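Local coordinates for predicted acetamidase/formamidase (Thermoanaerobacter tengcongensis, PDB 3TKK), which probably hydrolyses carbon-nitrogen bonds in linear amides, as other members of the acetamidase/formamidase family do, and binds zinc and calcium ions, at residues V86-G95 with G107-K116. Residues are numbered along the deposited sequence; the frame is centred on the assembly and turned at random.
Sequences VAEKGVLATG and GLYSKVVDIK
Leu92 O accepts a hydrogen bond from Lys111 N at 2.7 Å, in the carbonyl plane, while Ser110 CA adds a CA-H...O contact to the same oxygen. Leu92 N returns a hydrogen bond to Lys111 O, a reciprocal pair that illustrates how an antiparallel beta hairpin is zipped together; Gly90 with Val113 and Thr94 with Tyr109 repeat it. In one more hydrogen bond, to Glu88 O, the donor Ile115 N lies above the carbonyl plane, 50° out of it. On the face with Leu92 and Thr94, Leu92 CD1 meets Val113 CG1 at 4.0 Å, the two side chains crossing at about a right angle, and the second subunit packs Ile269 onto Leu92. Gly90 leaves room for Ile115, whose CG1 lies anti to the carbonyl carbon (chi1 -64°) and whose chain runs on extended, bringing CD1 to 3.9 Å from Gly90 N. Val91 also hydrogen-bonds through its backbone to Glu200, a zinc ligand, linking the hairpin to the metal site. Beyond Ile115, the exposed side chains of Glu88 and Lys116 form a long salt bridge, OE1 to NZ 3.7 Å. Near the other end, Thr94 CG2 lies against Tyr109 CB and the ring atom CD2, 3.8 Å from each, while Thr94 OG1 is hydrogen-bonded to Gly195 O.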
ATOM      1  N   VAL A  86      24.663   2.120  -7.653  1.00 23.83           N
ATOM      2  CA  VAL A  86      24.346   0.782  -8.115  1.00 23.31           C
ATOM      3  C   VAL A  86      25.274   0.489  -9.342  1.00 26.04           C
ATOM      4  O   VAL A  86      25.668   1.357 -10.076  1.00 27.45           O
ATOM      5  CB  VAL A  86      22.858   0.561  -8.476  1.00 22.59           C
ATOM      6  CG1 VAL A  86      21.954   0.898  -7.201  1.00 21.51           C
ATOM      7  CG2 VAL A  86      22.489   1.414  -9.755  1.00 23.56           C
ATOM      8  N   ALA A  87      25.593  -0.789  -9.542  1.00 27.41           N
ATOM      9  CA  ALA A  87      26.359  -1.205 -10.711  1.00 25.69           C
ATOM     10  C   ALA A  87      25.640  -0.891 -12.036  1.00 29.40           C
ATOM     11  O   ALA A  87      24.423  -0.608 -12.040  1.00 29.42           O
ATOM     12  CB  ALA A  87      26.790  -2.571 -10.643  1.00 29.60           C
ATOM     13  N   GLU A  88      26.394  -0.903 -13.139  1.00 27.80           N
ATOM     14  CA  GLU A  88      25.834  -0.564 -14.480  1.00 32.76           C
ATOM     15  C   GLU A  88      25.079  -1.703 -15.156  1.00 31.96           C
ATOM     16  O   GLU A  88      24.598  -1.565 -16.283  1.00 33.96           O
ATOM     17  CB  GLU A  88      26.952   0.008 -15.403  1.00 34.09           C
ATOM     18  CG  GLU A  88      28.033  -0.887 -15.401  1.00 39.13           C
ATOM     19  CD  GLU A  88      29.211  -0.431 -16.255  1.00 45.15           C
ATOM     20  OE1 GLU A  88      29.094  -0.495 -17.514  1.00 49.42           O
ATOM     21  OE2 GLU A  88      30.236  -0.032 -15.651  1.00 44.16           O
ATOM     22  N   LYS A  89      24.979  -2.839 -14.499  1.00 27.71           N
ATOM     23  CA  LYS A  89      24.020  -3.819 -14.986  1.00 32.86           C
ATOM     24  C   LYS A  89      23.242  -4.443 -13.827  1.00 28.93           C
ATOM     25  O   LYS A  89      23.662  -4.296 -12.700  1.00 28.18           O
ATOM     26  CB  LYS A  89      24.675  -4.920 -15.769  1.00 38.34           C
ATOM     27  CG  LYS A  89      25.217  -6.026 -14.938  1.00 40.92           C
ATOM     28  CD  LYS A  89      26.349  -6.659 -15.803  1.00 46.82           C
ATOM     29  CE  LYS A  89      27.450  -7.204 -14.878  1.00 48.74           C
ATOM     30  NZ  LYS A  89      26.917  -8.354 -14.129  1.00 48.92           N
ATOM     31  N   GLY A  90      22.064  -5.029 -14.101  1.00 25.69           N
ATOM     32  CA  GLY A  90      21.306  -5.717 -13.026  1.00 27.76           C
ATOM     33  C   GLY A  90      20.563  -6.915 -13.579  1.00 24.97           C
ATOM     34  O   GLY A  90      20.595  -7.152 -14.773  1.00 27.47           O
ATOM     35  N   VAL A  91      19.880  -7.656 -12.741  1.00 22.94           N
ATOM     36  CA  VAL A  91      19.249  -8.849 -13.244  1.00 23.42           C
ATOM     37  C   VAL A  91      17.817  -8.848 -12.777  1.00 23.19           C
ATOM     38  O   VAL A  91      17.561  -8.447 -11.626  1.00 21.24           O
ATOM     39  CB  VAL A  91      19.928 -10.042 -12.582  1.00 26.98           C
ATOM     40  CG1 VAL A  91      19.333 -11.363 -13.095  1.00 29.41           C
ATOM     41  CG2 VAL A  91      21.521  -9.969 -12.923  1.00 29.02           C
ATOM     42  N   LEU A  92      16.904  -9.316 -13.647  1.00 22.96           N
ATOM     43  CA  LEU A  92      15.516  -9.478 -13.346  1.00 21.93           C
ATOM     44  C   LEU A  92      15.343 -10.995 -13.387  1.00 24.58           C
ATOM     45  O   LEU A  92      15.894 -11.655 -14.334  1.00 25.71           O
ATOM     46  CB  LEU A  92      14.642  -8.864 -14.471  1.00 22.39           C
ATOM     47  CG  LEU A  92      14.794  -7.369 -14.328  1.00 25.58           C
ATOM     48  CD1 LEU A  92      14.400  -6.683 -15.561  1.00 24.32           C
ATOM     49  CD2 LEU A  92      13.858  -7.017 -13.143  1.00 25.66           C
ATOM     50  N   ALA A  93      14.566 -11.520 -12.442  1.00 24.46           N
ATOM     51  CA  ALA A  93      14.224 -12.943 -12.328  1.00 22.14           C
ATOM     52  C   ALA A  93      12.779 -13.170 -12.076  1.00 21.71           C
ATOM     53  O   ALA A  93      12.118 -12.413 -11.319  1.00 20.99           O
ATOM     54  CB  ALA A  93      15.096 -13.626 -11.219  1.00 22.05           C
ATOM     55  N   THR A  94      12.219 -14.227 -12.713  1.00 23.16           N
ATOM     56  CA  THR A  94      10.900 -14.694 -12.263  1.00 22.31           C
ATOM     57  C   THR A  94      10.727 -16.118 -12.726  1.00 24.77           C
ATOM     58  O   THR A  94      11.663 -16.695 -13.154  1.00 25.46           O
ATOM     59  CB  THR A  94       9.763 -13.866 -12.898  1.00 22.02           C
ATOM     60  OG1 THR A  94       8.507 -14.184 -12.265  1.00 21.65           O
ATOM     61  CG2 THR A  94       9.655 -14.070 -14.446  1.00 23.16           C
ATOM     62  N   GLY A  95       9.522 -16.671 -12.697  1.00 23.73           N
ATOM     63  CA  GLY A  95       9.378 -18.029 -13.237  1.00 25.13           C
ATOM     64  C   GLY A  95       8.338 -18.877 -12.571  1.00 27.32           C
ATOM     65  O   GLY A  95       7.600 -18.376 -11.733  1.00 25.64           O
ATOM     66  N   GLY A 107       9.179 -23.263 -16.074  1.00 43.33           N
ATOM     67  CA  GLY A 107      10.610 -23.015 -15.952  1.00 42.01           C
ATOM     68  C   GLY A 107      11.027 -21.736 -15.201  1.00 39.99           C
ATOM     69  O   GLY A 107      10.305 -21.229 -14.330  1.00 39.59           O
ATOM     70  N   LEU A 108      12.228 -21.242 -15.496  1.00 36.89           N
ATOM     71  CA  LEU A 108      12.840 -20.219 -14.694  1.00 36.86           C
ATOM     72  C   LEU A 108      13.352 -19.110 -15.649  1.00 32.99           C
ATOM     73  O   LEU A 108      13.862 -19.398 -16.702  1.00 34.03           O
ATOM     74  CB  LEU A 108      14.029 -20.815 -13.907  1.00 40.17           C
ATOM     75  CG  LEU A 108      14.216 -20.175 -12.517  1.00 43.51           C
ATOM     76  CD1 LEU A 108      14.220 -18.562 -12.448  1.00 42.58           C
ATOM     77  CD2 LEU A 108      13.094 -20.719 -11.567  1.00 44.84           C
ATOM     78  N   TYR A 109      13.234 -17.850 -15.264  1.00 30.58           N
ATOM     79  CA  TYR A 109      13.547 -16.794 -16.196  1.00 28.79           C
ATOM     80  C   TYR A 109      14.521 -15.909 -15.528  1.00 27.78           C
ATOM     81  O   TYR A 109      14.393 -15.719 -14.331  1.00 27.04           O
ATOM     82  CB  TYR A 109      12.304 -15.938 -16.424  1.00 26.72           C
ATOM     83  CG  TYR A 109      12.500 -14.683 -17.278  1.00 27.98           C
ATOM     84  CD1 TYR A 109      12.449 -14.741 -18.660  1.00 29.60           C
ATOM     85  CD2 TYR A 109      12.708 -13.437 -16.688  1.00 28.71           C
ATOM     86  CE1 TYR A 109      12.606 -13.574 -19.477  1.00 27.96           C
ATOM     87  CE2 TYR A 109      12.845 -12.255 -17.498  1.00 27.00           C
ATOM     88  CZ  TYR A 109      12.757 -12.360 -18.874  1.00 26.76           C
ATOM     89  OH  TYR A 109      12.863 -11.211 -19.622  1.00 27.25           O
ATOM     90  N   SER A 110      15.510 -15.412 -16.281  1.00 28.62           N
ATOM     91  CA  SER A 110      16.247 -14.201 -15.867  1.00 29.35           C
ATOM     92  C   SER A 110      16.615 -13.363 -17.075  1.00 32.09           C
ATOM     93  O   SER A 110      16.744 -13.874 -18.180  1.00 33.31           O
ATOM     94  CB  SER A 110      17.559 -14.537 -15.155  1.00 32.31           C
ATOM     95  OG  SER A 110      18.410 -15.242 -16.030  1.00 37.78           O
ATOM     96  N   LYS A 111      16.789 -12.059 -16.865  1.00 31.27           N
ATOM     97  CA  LYS A 111      17.201 -11.172 -17.910  1.00 31.50           C
ATOM     98  C   LYS A 111      18.194 -10.219 -17.316  1.00 32.54           C
ATOM     99  O   LYS A 111      17.887  -9.536 -16.296  1.00 27.49           O
ATOM    100  CB  LYS A 111      16.036 -10.304 -18.334  1.00 31.82           C
ATOM    101  CG  LYS A 111      16.376  -9.421 -19.559  1.00 35.02           C
ATOM    102  CD  LYS A 111      15.130  -8.672 -19.914  1.00 38.02           C
ATOM    103  CE  LYS A 111      15.158  -8.558 -21.413  1.00 43.10           C
ATOM    104  NZ  LYS A 111      16.612  -8.397 -21.824  1.00 43.80           N
ATOM    105  N   VAL A 112      19.347 -10.093 -17.963  1.00 30.45           N
ATOM    106  CA  VAL A 112      20.330  -9.122 -17.457  1.00 31.65           C
ATOM    107  C   VAL A 112      20.034  -7.838 -18.216  1.00 29.96           C
ATOM    108  O   VAL A 112      19.865  -7.913 -19.405  1.00 29.34           O
ATOM    109  CB  VAL A 112      21.769  -9.583 -17.820  1.00 33.58           C
ATOM    110  CG1 VAL A 112      22.819  -8.471 -17.610  1.00 32.49           C
ATOM    111  CG2 VAL A 112      22.136 -10.808 -16.996  1.00 33.36           C
ATOM    112  N   VAL A 113      19.929  -6.700 -17.533  1.00 28.26           N
ATOM    113  CA  VAL A 113      19.675  -5.411 -18.174  1.00 27.60           C
ATOM    114  C   VAL A 113      20.808  -4.416 -17.925  1.00 30.38           C
ATOM    115  O   VAL A 113      21.387  -4.381 -16.844  1.00 31.96           O
ATOM    116  CB  VAL A 113      18.381  -4.788 -17.660  1.00 26.41           C
ATOM    117  CG1 VAL A 113      17.245  -5.633 -18.160  1.00 26.33           C
ATOM    118  CG2 VAL A 113      18.281  -4.881 -16.110  1.00 27.80           C
ATOM    119  N   ASP A 114      21.066  -3.569 -18.909  1.00 32.85           N
ATOM    120  CA  ASP A 114      21.945  -2.437 -18.749  1.00 34.05           C
ATOM    121  C   ASP A 114      21.262  -1.354 -17.915  1.00 30.06           C
ATOM    122  O   ASP A 114      20.036  -1.204 -17.920  1.00 28.94           O
ATOM    123  CB  ASP A 114      22.379  -1.937 -20.129  1.00 39.85           C
ATOM    124  CG  ASP A 114      23.195  -2.945 -20.837  1.00 42.69           C
ATOM    125  OD1 ASP A 114      23.943  -3.708 -20.173  1.00 44.86           O
ATOM    126  OD2 ASP A 114      23.012  -3.027 -22.050  1.00 49.35           O
ATOM    127  N   ILE A 115      22.067  -0.741 -17.060  1.00 28.68           N
ATOM    128  CA  ILE A 115      21.649   0.444 -16.331  1.00 28.12           C
ATOM    129  C   ILE A 115      22.561   1.522 -16.890  1.00 29.73           C
ATOM    130  O   ILE A 115      23.801   1.368 -16.824  1.00 30.42           O
ATOM    131  CB  ILE A 115      21.792   0.265 -14.803  1.00 28.13           C
ATOM    132  CG1 ILE A 115      20.831  -0.849 -14.410  1.00 25.39           C
ATOM    133  CG2 ILE A 115      21.436   1.612 -14.095  1.00 28.88           C
ATOM    134  CD1 ILE A 115      20.882  -1.449 -13.060  1.00 26.20           C
ATOM    135  N   LYS A 116      21.966   2.527 -17.509  1.00 30.51           N
ATOM    136  CA  LYS A 116      22.727   3.620 -18.100  1.00 32.28           C
ATOM    137  C   LYS A 116      22.024   4.947 -18.079  1.00 32.66           C
ATOM    138  O   LYS A 116      20.831   5.009 -18.223  1.00 32.11           O
ATOM    139  CB  LYS A 116      22.973   3.318 -19.548  1.00 38.62           C
ATOM    140  CG  LYS A 116      23.416   1.951 -19.791  1.00 43.55           C
ATOM    141  CD  LYS A 116      24.662   1.873 -20.485  1.00 46.52           C
ATOM    142  CE  LYS A 116      25.722   1.681 -19.414  1.00 47.41           C
ATOM    143  NZ  LYS A 116      26.992   1.106 -20.045  1.00 50.49           N
TER
HETATM  144  O   HOH W   1      29.637  -0.282 -19.886  1.00 20.26           O